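Local coordinates for protein glutathione S-transferase (Ceriporiopsis subvermispora, PDB 6J3E) that binds glutathione and, as a fungal member of the glutathione S-transferase superfamily, probably joins its thiol sulfur to electrophilic substrates, at residues D76-K81 / K95-T100; E121-A126 / G183-W188; F7-G12 / D17-P22. All coordinates share one frame; numbering follows the deposited sequence.

Contact 1. Residues D76-K81 / K95-T100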
loop_
_atom_site.group_PDB
_atom_site.type_symbol
_atom_site.label_atom_id
_atom_site.label_comp_id
_atom_site.label_asym_id
_atom_site.label_seq_id
_atom_site.Cartn_x
_atom_site.Cartn_y
_atom_site.Cartn_z
ATOM N N ASP A 76 -0.902 29.921 -3.759
ATOM C CA ASP A 76 -1.057 30.274 -5.165
ATOM C C ASP A 76 -1.810 31.590 -5.239
ATOM O O ASP A 76 -3.050 31.598 -5.176
ATOM C CB ASP A 76 -1.812 29.174 -5.919
ATOM C CG ASP A 76 -1.818 29.395 -7.424
ATOM O OD1 ASP A 76 -1.160 30.362 -7.875
ATOM O OD2 ASP A 76 -2.450 28.596 -8.159
ATOM N N PRO A 77 -1.118 32.729 -5.340
ATOM C CA PRO A 77 -1.837 34.010 -5.386
ATOM C C PRO A 77 -2.761 34.110 -6.589
ATOM O O PRO A 77 -3.810 34.766 -6.507
ATOM C CB PRO A 77 -0.702 35.043 -5.423
ATOM C CG PRO A 77 0.442 34.315 -6.026
ATOM C CD PRO A 77 0.330 32.898 -5.556
ATOM N N SER A 78 -2.420 33.438 -7.695
ATOM C CA SER A 78 -3.331 33.351 -8.834
ATOM C C SER A 78 -4.715 32.862 -8.424
ATOM O O SER A 78 -5.708 33.166 -9.089
ATOM C CB SER A 78 -2.747 32.417 -9.893
ATOM O OG SER A 78 -3.609 31.309 -10.095
ATOM N N THR A 79 -4.808 32.112 -7.331
ATOM C CA THR A 79 -6.073 31.542 -6.909
ATOM C C THR A 79 -6.470 31.905 -5.494
ATOM O O THR A 79 -7.644 31.740 -5.142
ATOM C CB THR A 79 -6.028 30.016 -7.023
ATOM O OG1 THR A 79 -7.353 29.498 -6.942
ATOM C CG2 THR A 79 -5.234 29.447 -5.901
ATOM N N GLY A 80 -5.538 32.382 -4.677
ATOM C CA GLY A 80 -5.800 32.619 -3.275
ATOM C C GLY A 80 -5.852 31.382 -2.401
ATOM O O GLY A 80 -6.075 31.516 -1.192
ATOM N N LYS A 81 -5.669 30.187 -2.964
ATOM C CA LYS A 81 -5.742 28.954 -2.192
ATOM C C LYS A 81 -4.379 28.609 -1.604
ATOM O O LYS A 81 -3.329 28.939 -2.161
ATOM C CB LYS A 81 -6.241 27.786 -3.050
ATOM C CG LYS A 81 -7.668 27.936 -3.577
ATOM C CD LYS A 81 -8.685 27.176 -2.729
ATOM C CE LYS A 81 -10.026 27.062 -3.453
ATOM N NZ LYS A 81 -10.972 26.161 -2.731
ATOM N N LYS A 95 -5.175 19.916 -11.168
ATOM C CA LYS A 95 -6.514 20.421 -11.426
ATOM C C LYS A 95 -6.511 21.914 -11.737
ATOM O O LYS A 95 -7.391 22.401 -12.452
ATOM C CB LYS A 95 -7.412 20.097 -10.224
ATOM C CG LYS A 95 -8.478 21.126 -9.915
ATOM C CD LYS A 95 -8.759 21.194 -8.424
ATOM C CE LYS A 95 -9.538 22.462 -8.061
ATOM N NZ LYS A 95 -9.517 22.720 -6.589
ATOM N N THR A 96 -5.522 22.646 -11.257
ATOM C CA THR A 96 -5.509 24.079 -11.501
ATOM C C THR A 96 -4.723 24.446 -12.756
ATOM O O THR A 96 -5.035 25.457 -13.395
ATOM C CB THR A 96 -4.964 24.790 -10.252
ATOM O OG1 THR A 96 -5.814 24.482 -9.142
ATOM C CG2 THR A 96 -4.908 26.306 -10.421
ATOM N N TYR A 97 -3.743 23.631 -13.152
ATOM C CA TYR A 97 -2.900 23.900 -14.317
ATOM C C TYR A 97 -3.004 22.723 -15.270
ATOM O O TYR A 97 -2.018 22.023 -15.520
ATOM C CB TYR A 97 -1.456 24.162 -13.903
ATOM C CG TYR A 97 -1.391 25.348 -12.988
ATOM C CD1 TYR A 97 -1.478 25.203 -11.612
ATOM C CD2 TYR A 97 -1.316 26.629 -13.503
ATOM C CE1 TYR A 97 -1.451 26.304 -10.784
ATOM C CE2 TYR A 97 -1.286 27.731 -12.675
ATOM C CZ TYR A 97 -1.365 27.569 -11.323
ATOM O OH TYR A 97 -1.347 28.696 -10.531
ATOM N N PRO A 98 -4.188 22.505 -15.845
ATOM C CA PRO A 98 -4.443 21.254 -16.577
ATOM C C PRO A 98 -3.621 21.103 -17.829
ATOM O O PRO A 98 -3.523 19.984 -18.347
ATOM C CB PRO A 98 -5.935 21.352 -16.913
ATOM C CG PRO A 98 -6.158 22.823 -17.044
ATOM C CD PRO A 98 -5.315 23.445 -15.953
ATOM N N ASP A 99 -3.027 22.179 -18.337
ATOM C CA ASP A 99 -2.203 22.090 -19.533
ATOM C C ASP A 99 -0.758 21.699 -19.237
ATOM O O ASP A 99 0.050 21.633 -20.172
ATOM C CB ASP A 99 -2.245 23.416 -20.307
ATOM C CG ASP A 99 -3.629 23.711 -20.891
ATOM O OD1 ASP A 99 -4.300 22.777 -21.367
ATOM O OD2 ASP A 99 -4.044 24.888 -20.866
ATOM N N THR A 100 -0.410 21.430 -17.956
ATOM C CA THR A 100 0.899 20.898 -17.592
ATOM C C THR A 100 0.847 19.376 -17.520
ATOM O O THR A 100 -0.239 18.787 -17.435
ATOM C CB THR A 100 1.355 21.467 -16.241
ATOM O OG1 THR A 100 0.330 21.274 -15.254
ATOM C CG2 THR A 100 1.698 22.937 -16.353
#
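Y97 and D76 reach each other through two different first torsions. In Y97, CG stands anti to the carbonyl carbon (chi1 -60°), which carries the phenol away from its own helix end and across to the loop; in D76, CG is anti to the backbone N (chi1 -171°) and the carboxylate extends to meet it from the opposite direction. The Y97 hydroxyl OH donates to D76 OD2 over 2.6 Å, arriving on the syn side but 22° out of the carboxylate plane. Relative to the phenol, OD2 lies at the ring edge, near its plane. S78 OG stands 3.5 Å from Y97 OH, at the exposed margin, while T96 brings only its methyl, CG2, to 4.1 Å from D76 OD2; the hydroxyl of T96 is turned back to the carbonyl of Y92.

The contact joins the turn of a beta hairpin, between strands 73-76 and 81-84, to the C-terminal end of helix 86-96. Aspartate suits position 76 because its short carboxylate has two oxygens to share: OD2 takes the phenol, while OD1 turns back and accepts a weak bond from S78 N. Within the turn, D76 O accepts from T79 N (2.8 Å) and G80 N (2.7 Å), and D76 N bonds to K81 O. G80 takes a positive phi, which glycine adopts readily. A tyrosine suits position 97, the first residue to leave helical geometry, because it has the length to span the gap and a hydroxyl to end on.

D76 OD2 also bonds to the hydroxyl of Y92, so one oxygen of a buried aspartate is gripped by two phenols, an arrangement that would probably favour the ionised form.

Contact 2. Residues E121-A126 / G183-W188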
loop_
_atom_site.group_PDB
_atom_site.type_symbol
_atom_site.label_atom_id
_atom_site.label_comp_id
_atom_site.label_asym_id
_atom_site.label_seq_id
_atom_site.Cartn_x
_atom_site.Cartn_y
_atom_site.Cartn_z
ATOM N N GLU A 121 4.297 2.466 4.672
ATOM C CA GLU A 121 4.524 1.250 5.438
ATOM C C GLU A 121 5.847 0.594 5.066
ATOM O O GLU A 121 6.569 0.128 5.946
ATOM C CB GLU A 121 3.373 0.270 5.235
ATOM C CG GLU A 121 2.216 0.546 6.164
ATOM C CD GLU A 121 2.683 0.861 7.572
ATOM O OE1 GLU A 121 3.326 -0.015 8.193
ATOM O OE2 GLU A 121 2.412 1.986 8.045
ATOM N N ALA A 122 6.188 0.549 3.775
ATOM C CA ALA A 122 7.377 -0.198 3.373
ATOM C C ALA A 122 8.677 0.582 3.565
ATOM O O ALA A 122 9.708 -0.024 3.872
ATOM C CB ALA A 122 7.270 -0.641 1.915
ATOM N N ILE A 123 8.668 1.898 3.382
ATOM C CA ILE A 123 9.892 2.697 3.302
ATOM C C ILE A 123 10.046 3.604 4.514
ATOM O O ILE A 123 11.032 3.510 5.251
ATOM C CB ILE A 123 9.932 3.518 1.993
ATOM C CG1 ILE A 123 9.872 2.604 0.763
ATOM C CG2 ILE A 123 11.138 4.412 1.951
ATOM C CD1 ILE A 123 10.683 1.337 0.910
ATOM N N VAL A 124 9.071 4.482 4.746
ATOM C CA VAL A 124 9.296 5.674 5.557
ATOM C C VAL A 124 9.717 5.302 6.964
ATOM O O VAL A 124 10.650 5.898 7.521
ATOM C CB VAL A 124 8.040 6.561 5.560
ATOM C CG1 VAL A 124 8.123 7.611 6.670
ATOM C CG2 VAL A 124 7.877 7.234 4.218
ATOM N N ARG A 125 9.057 4.308 7.565
ATOM C CA ARG A 125 9.431 3.924 8.921
ATOM C C ARG A 125 10.743 3.151 8.961
ATOM O O ARG A 125 11.414 3.158 9.995
ATOM C CB ARG A 125 8.326 3.105 9.564
ATOM C CG ARG A 125 6.958 3.583 9.180
ATOM C CD ARG A 125 5.979 2.437 9.230
ATOM N NE ARG A 125 5.846 1.910 10.585
ATOM C CZ ARG A 125 5.253 0.758 10.868
ATOM N NH1 ARG A 125 5.167 0.333 12.125
ATOM N NH2 ARG A 125 4.757 0.013 9.882
ATOM N N ALA A 126 11.123 2.493 7.862
ATOM C CA ALA A 126 12.427 1.836 7.809
ATOM C C ALA A 126 13.554 2.860 7.748
ATOM O O ALA A 126 14.608 2.661 8.355
ATOM C CB ALA A 126 12.496 0.890 6.608
ATOM N N GLY A 183 13.035 -3.482 -1.943
ATOM C CA GLY A 183 12.885 -4.698 -2.718
ATOM C C GLY A 183 11.439 -4.999 -3.037
ATOM O O GLY A 183 11.136 -5.609 -4.067
ATOM N N GLN A 184 10.528 -4.578 -2.169
ATOM C CA GLN A 184 9.121 -4.708 -2.490
ATOM C C GLN A 184 8.727 -3.726 -3.577
ATOM O O GLN A 184 7.901 -4.044 -4.440
ATOM C CB GLN A 184 8.279 -4.488 -1.246
ATOM C CG GLN A 184 8.616 -5.423 -0.140
ATOM C CD GLN A 184 7.982 -4.959 1.140
ATOM O OE1 GLN A 184 8.654 -4.419 2.027
ATOM N NE2 GLN A 184 6.667 -5.142 1.246
ATOM N N ILE A 185 9.296 -2.523 -3.561
ATOM C CA ILE A 185 8.959 -1.600 -4.633
ATOM C C ILE A 185 9.430 -2.175 -5.959
ATOM O O ILE A 185 8.678 -2.197 -6.943
ATOM C CB ILE A 185 9.547 -0.202 -4.377
ATOM C CG1 ILE A 185 9.094 0.339 -3.021
ATOM C CG2 ILE A 185 9.090 0.776 -5.476
ATOM C CD1 ILE A 185 9.370 1.838 -2.875
ATOM N N ALA A 186 10.656 -2.706 -5.983
ATOM C CA ALA A 186 11.190 -3.291 -7.204
ATOM C C ALA A 186 10.286 -4.401 -7.716
ATOM O O ALA A 186 9.960 -4.439 -8.906
ATOM C CB ALA A 186 12.610 -3.808 -6.974
ATOM N N LYS A 187 9.830 -5.283 -6.821
ATOM C CA LYS A 187 8.919 -6.343 -7.235
ATOM C C LYS A 187 7.593 -5.770 -7.743
ATOM O O LYS A 187 7.061 -6.242 -8.753
ATOM C CB LYS A 187 8.710 -7.340 -6.087
ATOM C CG LYS A 187 9.731 -8.502 -6.071
ATOM C CD LYS A 187 10.025 -9.010 -7.521
ATOM C CE LYS A 187 10.157 -10.538 -7.632
ATOM N NZ LYS A 187 9.816 -11.044 -9.008
ATOM N N TRP A 188 7.070 -4.714 -7.099
ATOM C CA TRP A 188 5.871 -4.065 -7.636
ATOM C C TRP A 188 6.081 -3.592 -9.070
ATOM O O TRP A 188 5.171 -3.691 -9.899
ATOM C CB TRP A 188 5.462 -2.873 -6.783
ATOM C CG TRP A 188 5.218 -3.193 -5.381
ATOM C CD1 TRP A 188 5.019 -4.424 -4.838
ATOM C CD2 TRP A 188 5.165 -2.259 -4.301
ATOM N NE1 TRP A 188 4.840 -4.314 -3.482
ATOM C CE2 TRP A 188 4.926 -2.993 -3.127
ATOM C CE3 TRP A 188 5.296 -0.871 -4.216
ATOM C CZ2 TRP A 188 4.813 -2.387 -1.883
ATOM C CZ3 TRP A 188 5.188 -0.274 -2.978
ATOM C CH2 TRP A 188 4.948 -1.031 -1.830
#
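Helix-on-helix packing, with A122 and I123 set against Q184, I185 and W188, joins helix 109-136 to helix 169-189 in the all-helical C-terminal domain of the glutathione S-transferase fold. The two segments run roughly antiparallel, at 157°, with axes 10.4 Å apart at closest approach. Nothing polar bonds across; the touching atoms are mostly carbon, in van der Waals contact, with Q184 OE1 the polar exception.

Backbones come nearest where A122 faces Q184, their CA atoms 7.6 Å apart, and alanine suits this place because its short side chain lets larger partners approach. The A122 methyl CB lies 4.0 Å from Q184 OE1 and 4.4 Å from W188 CH2, the far rim of the indole. That indole lies back over its own helix, one face covered near the rim by Q184 C and I185 CA, which probably limits how it can tilt. F117 of the second subunit packs on both A122 and Q184, and A114 of that subunit packs on W188, so this edge of the contact leads straight into the dimer interface.

The isoleucines fill the other side, where I185 also touches W240, I211 and F119; branched aliphatic chains suit so crowded an interior. The I123 and I185 side chains cross at about a right angle. I185 is extended at its end (chi2 -166°), which carries its terminal methyl CD1 to 3.8 Å from I123 CG1 and 4.0 Å from I123 CD1.

Contact 3. Residues F7-G12 / D17-P22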
loop_
_atom_site.group_PDB
_atom_site.type_symbol
_atom_site.label_atom_id
_atom_site.label_comp_id
_atom_site.label_asym_id
_atom_site.label_seq_id
_atom_site.Cartn_x
_atom_site.Cartn_y
_atom_site.Cartn_z
ATOM N N PHE A 7 6.277 28.767 -2.258
ATOM C CA PHE A 7 6.568 27.376 -1.916
ATOM C C PHE A 7 7.390 27.369 -0.643
ATOM O O PHE A 7 8.535 27.824 -0.646
ATOM C CB PHE A 7 7.324 26.683 -3.048
ATOM C CG PHE A 7 7.911 25.346 -2.675
ATOM C CD1 PHE A 7 7.135 24.364 -2.086
ATOM C CD2 PHE A 7 9.238 25.053 -2.968
ATOM C CE1 PHE A 7 7.682 23.124 -1.771
ATOM C CE2 PHE A 7 9.785 23.823 -2.657
ATOM C CZ PHE A 7 9.006 22.855 -2.061
ATOM N N TYR A 8 6.822 26.841 0.432
ATOM C CA TYR A 8 7.461 26.884 1.740
ATOM C C TYR A 8 8.219 25.590 1.991
ATOM O O TYR A 8 7.681 24.493 1.800
ATOM C CB TYR A 8 6.425 27.151 2.832
ATOM C CG TYR A 8 5.727 28.490 2.623
ATOM C CD1 TYR A 8 4.700 28.633 1.686
ATOM C CD2 TYR A 8 6.106 29.618 3.344
ATOM C CE1 TYR A 8 4.070 29.864 1.477
ATOM C CE2 TYR A 8 5.474 30.846 3.146
ATOM C CZ TYR A 8 4.462 30.963 2.214
ATOM O OH TYR A 8 3.849 32.177 2.025
ATOM N N ASP A 9 9.464 25.733 2.429
ATOM C CA ASP A 9 10.427 24.648 2.504
ATOM C C ASP A 9 11.288 24.883 3.738
ATOM O O ASP A 9 11.343 25.992 4.270
ATOM C CB ASP A 9 11.265 24.598 1.209
ATOM C CG ASP A 9 11.984 23.268 0.990
ATOM O OD1 ASP A 9 11.977 22.384 1.876
ATOM O OD2 ASP A 9 12.600 23.135 -0.084
ATOM N N ILE A 10 11.935 23.816 4.196
ATOM C CA ILE A 10 12.763 23.815 5.401
ATOM C C ILE A 10 14.224 23.856 4.964
ATOM O O ILE A 10 14.680 22.915 4.292
ATOM C CB ILE A 10 12.502 22.565 6.255
ATOM C CG1 ILE A 10 11.049 22.499 6.714
ATOM C CG2 ILE A 10 13.452 22.503 7.436
ATOM C CD1 ILE A 10 10.664 21.140 7.322
ATOM N N PRO A 11 14.993 24.873 5.345
ATOM C CA PRO A 11 16.402 24.922 4.934
ATOM C C PRO A 11 17.246 23.901 5.687
ATOM O O PRO A 11 16.961 23.542 6.832
ATOM C CB PRO A 11 16.819 26.347 5.295
ATOM C CG PRO A 11 16.009 26.618 6.544
ATOM C CD PRO A 11 14.664 25.938 6.308
ATOM N N GLY A 12 18.308 23.440 5.027
ATOM C CA GLY A 12 19.250 22.535 5.653
ATOM C C GLY A 12 20.629 22.765 5.076
ATOM O O GLY A 12 20.801 23.498 4.100
ATOM N N ASP A 17 22.107 23.954 -2.001
ATOM C CA ASP A 17 20.706 24.256 -2.303
ATOM C C ASP A 17 19.938 24.654 -1.075
ATOM O O ASP A 17 18.950 25.383 -1.190
ATOM C CB ASP A 17 19.981 23.055 -2.884
ATOM C CG ASP A 17 20.719 22.434 -4.008
ATOM O OD1 ASP A 17 20.073 22.136 -5.013
ATOM O OD2 ASP A 17 21.939 22.178 -3.884
ATOM N N LYS A 18 20.371 24.162 0.085
ATOM C CA LYS A 18 19.688 24.127 1.374
ATOM C C LYS A 18 18.382 23.337 1.331
ATOM O O LYS A 18 17.636 23.332 2.318
ATOM C CB LYS A 18 19.475 25.537 1.968
ATOM C CG LYS A 18 18.343 26.361 1.428
ATOM C CD LYS A 18 18.691 27.847 1.417
ATOM C CE LYS A 18 18.857 28.376 2.815
ATOM N NZ LYS A 18 18.707 29.831 2.812
ATOM N N ALA A 19 18.119 22.618 0.236
ATOM C CA ALA A 19 16.908 21.814 0.085
ATOM C C ALA A 19 17.234 20.350 0.357
ATOM O O ALA A 19 18.021 19.741 -0.374
ATOM C CB ALA A 19 16.312 21.970 -1.313
ATOM N N TRP A 20 16.620 19.786 1.393
ATOM C CA TRP A 20 16.923 18.419 1.813
ATOM C C TRP A 20 15.696 17.559 2.089
ATOM O O TRP A 20 15.821 16.333 2.067
ATOM C CB TRP A 20 17.774 18.446 3.083
ATOM C CG TRP A 20 16.993 19.046 4.180
ATOM C CD1 TRP A 20 16.922 20.369 4.508
ATOM C CD2 TRP A 20 16.103 18.362 5.065
ATOM N NE1 TRP A 20 16.062 20.544 5.561
ATOM C CE2 TRP A 20 15.542 19.328 5.919
ATOM C CE3 TRP A 20 15.740 17.021 5.231
ATOM C CZ2 TRP A 20 14.630 18.999 6.911
ATOM C CZ3 TRP A 20 14.834 16.699 6.213
ATOM C CH2 TRP A 20 14.291 17.680 7.040
ATOM N N SER A 21 14.531 18.136 2.369
ATOM C CA SER A 21 13.432 17.383 2.969
ATOM C C SER A 21 12.861 16.361 1.992
ATOM O O SER A 21 12.736 16.641 0.796
ATOM C CB SER A 21 12.321 18.327 3.427
ATOM O OG SER A 21 11.103 17.635 3.609
ATOM N N PRO A 22 12.480 15.178 2.472
ATOM C CA PRO A 22 11.807 14.242 1.571
ATOM C C PRO A 22 10.415 14.712 1.202
ATOM O O PRO A 22 10.023 14.625 0.027
ATOM C CB PRO A 22 11.800 12.930 2.378
ATOM C CG PRO A 22 11.844 13.357 3.796
ATOM C CD PRO A 22 12.637 14.632 3.835
HETATM O O HOH W 1 14.350 21.161 2.419
#
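G12 and W20 mark the tight part of this contact, in the loop of the thioredoxin-like domain that leads from strand 5-9 to helix 22-34. W20 CD1 lies only 3.4 Å from G12 CA, an approach that suits a glycine, which has no side chain to intervene. Chi1 of W20, 64°, sets CG between the backbone N and the carbonyl carbon and turns the indole toward the residues just past the strand, where CZ2 packs 3.7 Å from I10 CG2. G12 N donates to K18 O over 2.8 Å, while the bond from W20 NE1 to P11 O is weak, at 3.4 Å.

The looser side belongs to the partly exposed K18. Beyond its backbone, its aliphatic chain lies along P11, CE 3.8 Å from P11 CB, and its amino end leads away to a cation-pi contact with W42.

S21 follows as N-cap of helix 22-34, its OG bonded to T24 N, next to the glutathione-binding N23. D9 is salt-bridged to R28 through OD2; its OD1, which also bonds I10 N and the T24 hydroxyl, accepts from a water bridging the segments (2.7 Å). That water also donates to I10 O (2.6 Å) and accepts from W20 N (2.8 Å).

Along the chain the three follow in series: contact 3 closes first, then contact 1, then contact 2. Contacts 3 and 1 belong to the thioredoxin-like half and share its mixed four-stranded sheet, contact 3 leaving strand 5-9 and contact 1 sitting at the hairpin of the neighbouring strand 73-76; their centres are about 22 Å apart. Contact 2 lies in the helical half, about 24 Å from contact 3, across the chain's centre, and about 32 Å from contact 1, centre to centre; helix 109-136 follows helix 86-96 in the chain. Contact 3 adjoins glutathione-binding residues, contact 2 borders the second subunit, and contact 1 ties the sheet to a helix away from the annotated sites.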